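Local coordinates for transcriptional regulator, LacI family (Lactobacillus brevis, PDB 3JY6), which probably regulates transcription by binding DNA control sequences, and is represented here by its part resembling periplasmic binding proteins, at residues 154-159 and 166-171; 54-59 and 75-80. All blocks are in the same frame, centred on the assembly; numbering follows the deposited sequence.

Contact 1 of 2, residues 154-159 and 166-171; sequences DVLEVS and SEVHQR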
ATOM      1  N   ASP A 154     -23.663   1.829 -18.148  1.00 30.74           N
ATOM      2  CA  ASP A 154     -23.701   0.392 -17.929  1.00 32.31           C
ATOM      3  C   ASP A 154     -22.880   0.125 -16.677  1.00 33.02           C
ATOM      4  O   ASP A 154     -21.941   0.864 -16.382  1.00 33.82           O
ATOM      5  CB  ASP A 154     -23.101  -0.338 -19.124  1.00 33.63           C
ATOM      6  CG  ASP A 154     -23.948  -0.190 -20.372  1.00 37.40           C
ATOM      7  OD1 ASP A 154     -25.154  -0.538 -20.318  1.00 38.30           O
ATOM      8  OD2 ASP A 154     -23.413   0.270 -21.408  1.00 36.89           O
ATOM      9  N   VAL A 155     -23.220  -0.916 -15.929  1.00 33.98           N
ATOM     10  CA  VAL A 155     -22.485  -1.202 -14.700  1.00 33.81           C
ATOM     11  C   VAL A 155     -21.930  -2.614 -14.626  1.00 32.71           C
ATOM     12  O   VAL A 155     -22.600  -3.571 -14.994  1.00 33.05           O
ATOM     13  CB  VAL A 155     -23.376  -0.942 -13.464  1.00 34.72           C
ATOM     14  CG1 VAL A 155     -24.591  -1.827 -13.509  1.00 37.41           C
ATOM     15  CG2 VAL A 155     -22.596  -1.186 -12.181  1.00 36.13           C
ATOM     16  N   LEU A 156     -20.692  -2.731 -14.159  1.00 32.06           N
ATOM     17  CA  LEU A 156     -20.039  -4.025 -14.013  1.00 31.88           C
ATOM     18  C   LEU A 156     -19.580  -4.237 -12.581  1.00 32.68           C
ATOM     19  O   LEU A 156     -18.512  -3.765 -12.162  1.00 31.99           O
ATOM     20  CB  LEU A 156     -18.845  -4.156 -14.963  1.00 30.91           C
ATOM     21  CG  LEU A 156     -17.927  -5.364 -14.738  1.00 32.23           C
ATOM     22  CD1 LEU A 156     -18.739  -6.638 -14.547  1.00 33.50           C
ATOM     23  CD2 LEU A 156     -16.977  -5.506 -15.910  1.00 30.89           C
ATOM     24  N   GLU A 157     -20.408  -4.957 -11.837  1.00 33.31           N
ATOM     25  CA  GLU A 157     -20.133  -5.271 -10.450  1.00 33.27           C
ATOM     26  C   GLU A 157     -19.165  -6.439 -10.354  1.00 34.44           C
ATOM     27  O   GLU A 157     -19.293  -7.432 -11.074  1.00 33.68           O
ATOM     28  CB  GLU A 157     -21.439  -5.594  -9.738  1.00 33.55           C
ATOM     29  CG  GLU A 157     -22.339  -4.383  -9.622  1.00 34.29           C
ATOM     30  CD  GLU A 157     -23.667  -4.693  -8.979  1.00 36.54           C
ATOM     31  OE1 GLU A 157     -24.619  -5.063  -9.701  1.00 35.39           O
ATOM     32  OE2 GLU A 157     -23.753  -4.569  -7.739  1.00 37.32           O
ATOM     33  N   VAL A 158     -18.183  -6.289  -9.472  1.00 34.58           N
ATOM     34  CA  VAL A 158     -17.166  -7.303  -9.236  1.00 35.20           C
ATOM     35  C   VAL A 158     -17.336  -7.735  -7.783  1.00 36.35           C
ATOM     36  O   VAL A 158     -17.599  -6.904  -6.911  1.00 37.08           O
ATOM     37  CB  VAL A 158     -15.745  -6.722  -9.415  1.00 35.66           C
ATOM     38  CG1 VAL A 158     -14.709  -7.799  -9.182  1.00 36.11           C
ATOM     39  CG2 VAL A 158     -15.588  -6.135 -10.812  1.00 35.90           C
ATOM     40  N   SER A 159     -17.205  -9.029  -7.522  1.00 36.90           N
ATOM     41  CA  SER A 159     -17.340  -9.546  -6.163  1.00 37.54           C
ATOM     42  C   SER A 159     -15.943  -9.669  -5.565  1.00 37.28           C
ATOM     43  O   SER A 159     -15.172 -10.551  -5.954  1.00 36.84           O
ATOM     44  CB  SER A 159     -18.019 -10.921  -6.184  1.00 38.52           C
ATOM     45  OG  SER A 159     -19.297 -10.862  -6.796  1.00 38.60           O
ATOM     46  N   SER A 166      -9.695 -12.626 -15.876  1.00 39.46           N
ATOM     47  CA  SER A 166     -10.082 -12.575 -17.287  1.00 40.27           C
ATOM     48  C   SER A 166     -11.593 -12.533 -17.475  1.00 38.84           C
ATOM     49  O   SER A 166     -12.079 -12.061 -18.496  1.00 38.56           O
ATOM     50  CB  SER A 166      -9.491 -13.761 -18.057  1.00 41.53           C
ATOM     51  OG  SER A 166     -10.098 -14.979 -17.673  1.00 44.81           O
ATOM     52  N   GLU A 167     -12.332 -13.030 -16.490  1.00 38.67           N
ATOM     53  CA  GLU A 167     -13.785 -13.012 -16.562  1.00 38.61           C
ATOM     54  C   GLU A 167     -14.226 -11.544 -16.546  1.00 37.68           C
ATOM     55  O   GLU A 167     -14.960 -11.093 -17.431  1.00 37.08           O
ATOM     56  CB  GLU A 167     -14.382 -13.769 -15.367  1.00 40.99           C
ATOM     57  CG  GLU A 167     -15.763 -13.285 -14.898  1.00 44.35           C
ATOM     58  CD  GLU A 167     -16.922 -13.885 -15.672  1.00 46.70           C
ATOM     59  OE1 GLU A 167     -16.910 -13.833 -16.920  1.00 48.95           O
ATOM     60  OE2 GLU A 167     -17.860 -14.401 -15.022  1.00 48.60           O
ATOM     61  N   VAL A 168     -13.767 -10.804 -15.540  1.00 35.28           N
ATOM     62  CA  VAL A 168     -14.101  -9.385 -15.405  1.00 32.21           C
ATOM     63  C   VAL A 168     -13.547  -8.603 -16.593  1.00 30.22           C
ATOM     64  O   VAL A 168     -14.227  -7.756 -17.165  1.00 28.11           O
ATOM     65  CB  VAL A 168     -13.530  -8.807 -14.088  1.00 30.95           C
ATOM     66  CG1 VAL A 168     -13.711  -7.288 -14.038  1.00 30.18           C
ATOM     67  CG2 VAL A 168     -14.240  -9.453 -12.906  1.00 29.53           C
ATOM     68  N   HIS A 169     -12.307  -8.902 -16.958  1.00 30.32           N
ATOM     69  CA  HIS A 169     -11.658  -8.258 -18.091  1.00 30.24           C
ATOM     70  C   HIS A 169     -12.534  -8.368 -19.346  1.00 31.53           C
ATOM     71  O   HIS A 169     -12.925  -7.366 -19.938  1.00 32.19           O
ATOM     72  CB  HIS A 169     -10.314  -8.931 -18.359  1.00 30.82           C
ATOM     73  CG  HIS A 169      -9.616  -8.427 -19.585  1.00 32.02           C
ATOM     74  ND1 HIS A 169      -8.899  -7.250 -19.602  1.00 34.75           N
ATOM     75  CD2 HIS A 169      -9.516  -8.946 -20.830  1.00 31.39           C
ATOM     76  CE1 HIS A 169      -8.383  -7.068 -20.804  1.00 34.35           C
ATOM     77  NE2 HIS A 169      -8.743  -8.083 -21.567  1.00 33.77           N
ATOM     78  N   GLN A 170     -12.837  -9.596 -19.750  1.00 32.63           N
ATOM     79  CA  GLN A 170     -13.641  -9.834 -20.945  1.00 32.99           C
ATOM     80  C   GLN A 170     -14.964  -9.078 -20.954  1.00 32.26           C
ATOM     81  O   GLN A 170     -15.395  -8.581 -21.996  1.00 32.67           O
ATOM     82  CB  GLN A 170     -13.884 -11.339 -21.127  1.00 33.33           C
ATOM     83  CG  GLN A 170     -12.629 -12.108 -21.504  1.00 35.84           C
ATOM     84  CD  GLN A 170     -12.124 -11.770 -22.902  1.00 37.42           C
ATOM     85  OE1 GLN A 170     -11.013 -12.158 -23.284  1.00 38.95           O
ATOM     86  NE2 GLN A 170     -12.942 -11.057 -23.676  1.00 36.02           N
ATOM     87  N   ARG A 171     -15.611  -8.979 -19.801  1.00 31.57           N
ATOM     88  CA  ARG A 171     -16.876  -8.261 -19.729  1.00 31.38           C
ATOM     89  C   ARG A 171     -16.684  -6.748 -19.918  1.00 31.05           C
ATOM     90  O   ARG A 171     -17.441  -6.096 -20.640  1.00 32.35           O
ATOM     91  CB  ARG A 171     -17.554  -8.542 -18.390  1.00 32.73           C
ATOM     92  CG  ARG A 171     -18.810  -7.714 -18.127  1.00 36.22           C
ATOM     93  CD  ARG A 171     -19.921  -7.964 -19.151  1.00 38.44           C
ATOM     94  NE  ARG A 171     -21.149  -7.265 -18.769  1.00 40.28           N
ATOM     95  CZ  ARG A 171     -22.304  -7.361 -19.419  1.00 42.32           C
ATOM     96  NH1 ARG A 171     -22.397  -8.131 -20.497  1.00 43.28           N
ATOM     97  NH2 ARG A 171     -23.367  -6.693 -18.983  1.00 42.83           N
TER
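Leu156 and Val158, on alternate positions of strand 154-158, pack against Val168 and Arg171 of helix 166-171. The two axes run antiparallel at 177° and come within 9.9 Å, the beta-alpha unit of a parallel alpha/beta sheet, strand 152-158 followed by helix 165-177. Leu156 holds CG trans to its backbone N (chi1 170°), which sends its methyl fork toward the helix: CD1 lies 3.7 Å and CD2 3.6 Å from Arg171 CG, so both methyls meet the same methylene. The leucine and arginine side chains run alongside each other, pointing opposite ways, and the bend of the arginine at chi2 (62°) turns its chain just beyond the touching carbon. CD2 of Leu156 also lies 3.8 Å from Val168 O. The side chains of Val158 and Val168 meet nearly perpendicular, Val158 CG2 standing 3.9 Å from Val168 CG1. That CG1 is shared, since Leu156 CD2 approaches it at 4.2 Å. Replacing Val168 by an alanine removes both gamma methyls, which would probably open a gap against CG1 and CG2 of Val158 and cost Leu156 CD2 its valine methyl neighbour. Beside them in the sheet, Leu129 of adjacent strand 125-131 touches Leu156 and Val158, while Leu156 also meets Leu172 and Leu175 further along helix 165-177. Tyr163 touches both valines, and helix 190-196 adds Trp192 against Val158 and Phe196 against Val168.

Contact 2 of 2, residues 54-59 and 75-80; sequences TLLRAI and PQTVQE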
ATOM      1  N   THR A  54     -12.881  -8.789  16.805  1.00 19.75           N
ATOM      2  CA  THR A  54     -11.865  -9.202  17.760  1.00 19.93           C
ATOM      3  C   THR A  54     -10.852  -8.085  17.938  1.00 19.63           C
ATOM      4  O   THR A  54     -10.295  -7.932  19.016  1.00 20.62           O
ATOM      5  CB  THR A  54     -11.168 -10.525  17.359  1.00 21.04           C
ATOM      6  OG1 THR A  54      -9.820 -10.267  16.944  1.00 23.88           O
ATOM      7  CG2 THR A  54     -11.955 -11.237  16.274  1.00 19.81           C
ATOM      8  N   LEU A  55     -10.628  -7.276  16.903  1.00 20.18           N
ATOM      9  CA  LEU A  55      -9.684  -6.166  17.043  1.00 18.82           C
ATOM     10  C   LEU A  55     -10.284  -5.156  18.030  1.00 17.82           C
ATOM     11  O   LEU A  55      -9.596  -4.651  18.925  1.00 15.05           O
ATOM     12  CB  LEU A  55      -9.422  -5.500  15.690  1.00 18.70           C
ATOM     13  CG  LEU A  55      -8.644  -6.327  14.657  1.00 21.17           C
ATOM     14  CD1 LEU A  55      -8.419  -5.490  13.388  1.00 19.82           C
ATOM     15  CD2 LEU A  55      -7.310  -6.761  15.236  1.00 20.03           C
ATOM     16  N   LEU A  56     -11.575  -4.879  17.873  1.00 16.71           N
ATOM     17  CA  LEU A  56     -12.251  -3.944  18.766  1.00 17.39           C
ATOM     18  C   LEU A  56     -12.239  -4.461  20.216  1.00 19.00           C
ATOM     19  O   LEU A  56     -12.046  -3.691  21.161  1.00 19.22           O
ATOM     20  CB  LEU A  56     -13.699  -3.727  18.307  1.00 14.74           C
ATOM     21  CG  LEU A  56     -13.969  -2.804  17.102  1.00 15.18           C
ATOM     22  CD1 LEU A  56     -15.425  -3.003  16.651  1.00 10.53           C
ATOM     23  CD2 LEU A  56     -13.681  -1.349  17.468  1.00  9.53           C
ATOM     24  N   ARG A  57     -12.446  -5.761  20.395  1.00 21.17           N
ATOM     25  CA  ARG A  57     -12.454  -6.332  21.741  1.00 23.43           C
ATOM     26  C   ARG A  57     -11.079  -6.194  22.365  1.00 23.09           C
ATOM     27  O   ARG A  57     -10.949  -6.060  23.578  1.00 22.91           O
ATOM     28  CB  ARG A  57     -12.856  -7.810  21.712  1.00 24.54           C
ATOM     29  CG  ARG A  57     -14.332  -8.079  21.393  1.00 28.20           C
ATOM     30  CD  ARG A  57     -14.624  -9.580  21.473  1.00 30.82           C
ATOM     31  NE  ARG A  57     -15.312 -10.089  20.291  1.00 32.57           N
ATOM     32  CZ  ARG A  57     -16.625 -10.023  20.095  1.00 34.06           C
ATOM     33  NH1 ARG A  57     -17.415  -9.467  21.008  1.00 34.05           N
ATOM     34  NH2 ARG A  57     -17.152 -10.522  18.987  1.00 33.39           N
ATOM     35  N   ALA A  58     -10.051  -6.223  21.523  1.00 21.79           N
ATOM     36  CA  ALA A  58      -8.681  -6.077  21.989  1.00 21.76           C
ATOM     37  C   ALA A  58      -8.423  -4.613  22.313  1.00 21.79           C
ATOM     38  O   ALA A  58      -7.790  -4.277  23.315  1.00 23.56           O
ATOM     39  CB  ALA A  58      -7.701  -6.550  20.909  1.00 21.68           C
ATOM     40  N   ILE A  59      -8.915  -3.738  21.449  1.00 20.91           N
ATOM     41  CA  ILE A  59      -8.733  -2.306  21.631  1.00 20.34           C
ATOM     42  C   ILE A  59      -9.364  -1.795  22.929  1.00 21.88           C
ATOM     43  O   ILE A  59      -8.840  -0.873  23.565  1.00 20.12           O
ATOM     44  CB  ILE A  59      -9.300  -1.560  20.416  1.00 19.99           C
ATOM     45  CG1 ILE A  59      -8.352  -1.789  19.224  1.00 20.37           C
ATOM     46  CG2 ILE A  59      -9.494  -0.080  20.736  1.00 18.89           C
ATOM     47  CD1 ILE A  59      -8.944  -1.490  17.882  1.00 21.44           C
ATOM     48  N   PRO A  75     -22.567   1.305  14.556  1.00 15.82           N
ATOM     49  CA  PRO A  75     -22.549   1.755  15.948  1.00 14.87           C
ATOM     50  C   PRO A  75     -23.029   0.717  16.968  1.00 15.89           C
ATOM     51  O   PRO A  75     -22.512   0.691  18.085  1.00 17.57           O
ATOM     52  CB  PRO A  75     -23.423   3.001  15.912  1.00 15.97           C
ATOM     53  CG  PRO A  75     -23.137   3.542  14.530  1.00 16.20           C
ATOM     54  CD  PRO A  75     -23.225   2.302  13.695  1.00 15.36           C
ATOM     55  N   GLN A  76     -23.992  -0.133  16.600  1.00 15.99           N
ATOM     56  CA  GLN A  76     -24.489  -1.160  17.524  1.00 17.78           C
ATOM     57  C   GLN A  76     -23.335  -2.073  17.949  1.00 18.24           C
ATOM     58  O   GLN A  76     -23.239  -2.474  19.108  1.00 19.57           O
ATOM     59  CB  GLN A  76     -25.599  -2.013  16.879  1.00 17.90           C
ATOM     60  CG  GLN A  76     -26.425  -2.803  17.902  1.00 21.37           C
ATOM     61  CD  GLN A  76     -27.196  -3.974  17.298  1.00 20.83           C
ATOM     62  OE1 GLN A  76     -27.581  -3.950  16.127  1.00 23.27           O
ATOM     63  NE2 GLN A  76     -27.434  -4.996  18.103  1.00 20.07           N
ATOM     64  N   THR A  77     -22.452  -2.389  17.008  1.00 17.90           N
ATOM     65  CA  THR A  77     -21.295  -3.241  17.288  1.00 18.18           C
ATOM     66  C   THR A  77     -20.260  -2.523  18.170  1.00 17.16           C
ATOM     67  O   THR A  77     -19.724  -3.094  19.130  1.00 16.55           O
ATOM     68  CB  THR A  77     -20.572  -3.666  15.974  1.00 17.96           C
ATOM     69  OG1 THR A  77     -21.468  -4.410  15.144  1.00 19.03           O
ATOM     70  CG2 THR A  77     -19.353  -4.534  16.294  1.00 17.09           C
ATOM     71  N   VAL A  78     -19.975  -1.271  17.826  1.00 15.08           N
ATOM     72  CA  VAL A  78     -18.997  -0.494  18.563  1.00 15.34           C
ATOM     73  C   VAL A  78     -19.470  -0.143  19.972  1.00 16.16           C
ATOM     74  O   VAL A  78     -18.654   0.034  20.878  1.00 14.38           O
ATOM     75  CB  VAL A  78     -18.639   0.796  17.803  1.00 15.86           C
ATOM     76  CG1 VAL A  78     -17.712   1.653  18.634  1.00 12.91           C
ATOM     77  CG2 VAL A  78     -17.982   0.436  16.474  1.00 14.11           C
ATOM     78  N   GLN A  79     -20.788  -0.056  20.150  1.00 15.37           N
ATOM     79  CA  GLN A  79     -21.356   0.256  21.453  1.00 17.10           C
ATOM     80  C   GLN A  79     -21.289  -1.000  22.319  1.00 18.62           C
ATOM     81  O   GLN A  79     -20.794  -0.963  23.437  1.00 20.47           O
ATOM     82  CB  GLN A  79     -22.816   0.701  21.309  1.00 16.47           C
ATOM     83  CG  GLN A  79     -23.554   0.901  22.626  1.00 16.69           C
ATOM     84  CD  GLN A  79     -23.010   2.065  23.427  1.00 18.81           C
ATOM     85  OE1 GLN A  79     -22.687   3.122  22.874  1.00 16.53           O
ATOM     86  NE2 GLN A  79     -22.925   1.888  24.741  1.00 18.23           N
ATOM     87  N   GLU A  80     -21.777  -2.112  21.783  1.00 19.98           N
ATOM     88  CA  GLU A  80     -21.805  -3.377  22.502  1.00 24.01           C
ATOM     89  C   GLU A  80     -20.435  -3.879  22.939  1.00 26.04           C
ATOM     90  O   GLU A  80     -20.327  -4.595  23.937  1.00 28.74           O
ATOM     91  CB  GLU A  80     -22.527  -4.439  21.656  1.00 25.87           C
ATOM     92  CG  GLU A  80     -23.932  -4.775  22.171  1.00 30.95           C
ATOM     93  CD  GLU A  80     -24.925  -5.180  21.075  1.00 34.58           C
ATOM     94  OE1 GLU A  80     -24.542  -5.927  20.147  1.00 36.86           O
ATOM     95  OE2 GLU A  80     -26.108  -4.759  21.155  1.00 32.13           O
TER
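Leu56 and Val78 mark the nearest backbone approach of helical segments 54-59 and 75-80, with 7.6 Å between their CA atoms. Both helices belong to the Rossmann-like alpha/beta fold of the periplasmic-binding-protein family. Helix 49-60 leads into strand 66-70 of the six-stranded parallel sheet, and helix 75-82 follows that strand, so the contact joins two successive helices packed on the sheet.

The interface is small, 91 Å² summed over both sides, and Leu56 supplies about half of it. One methyl does the touching: Leu56 CD1 lies 4.2 Å from Thr77 CG2 and 4.3 Å from Val78 CG2. The two directions open by about 75° at CD1, so the methyl faces a pair of methyls from consecutive residues instead of meeting a single one end-on. Its reach comes from the second torsion of Leu56, which carries CD1 trans to CA (chi2 167°) and extends the branch toward helix 75-82. Thr77 contributes its methyl and not its hydroxyl, OG1 lying on the far side of its CB from Leu56. At these separations the methyls are in ordinary van der Waals contact, and the touch is purely apolar.

The sheet provides the floor: Leu56 also rests on Ile13 and Leu67, and Val78 on Leu69. Further along helix 75-82, Ile81 and Leu82 add to the surroundings of Leu56. Another side of helix 49-60 serves the dimer, where Leu55 and Ala58 pack on Ile39 of the second subunit. Within segment 75-80, one turn of helix is spanned by a weak hydrogen bond, nearly straight, from Gln76 NE2 to Glu80 OE2 at 3.3 Å.

Contact 1 and contact 2 sit on different sheets of one chain. Their centres are 35 Å apart and their nearest atoms about 21 Å, so neither touches the other. Both segments of contact 2 come earlier in the chain than those of contact 1. Contact 2 bridges two helices that pack on the six-stranded sheet, whereas contact 1 fastens a helix to strand 152-158, at the edge of the four-stranded sheet within this chain. In LacI-type regulators two such subdomains flank the effector cleft; a corresponding role here is an inference from the family. The two also differ in relation to the dimer: the second subunit packs on residues of segment 54-59 but touches neither segment of contact 1.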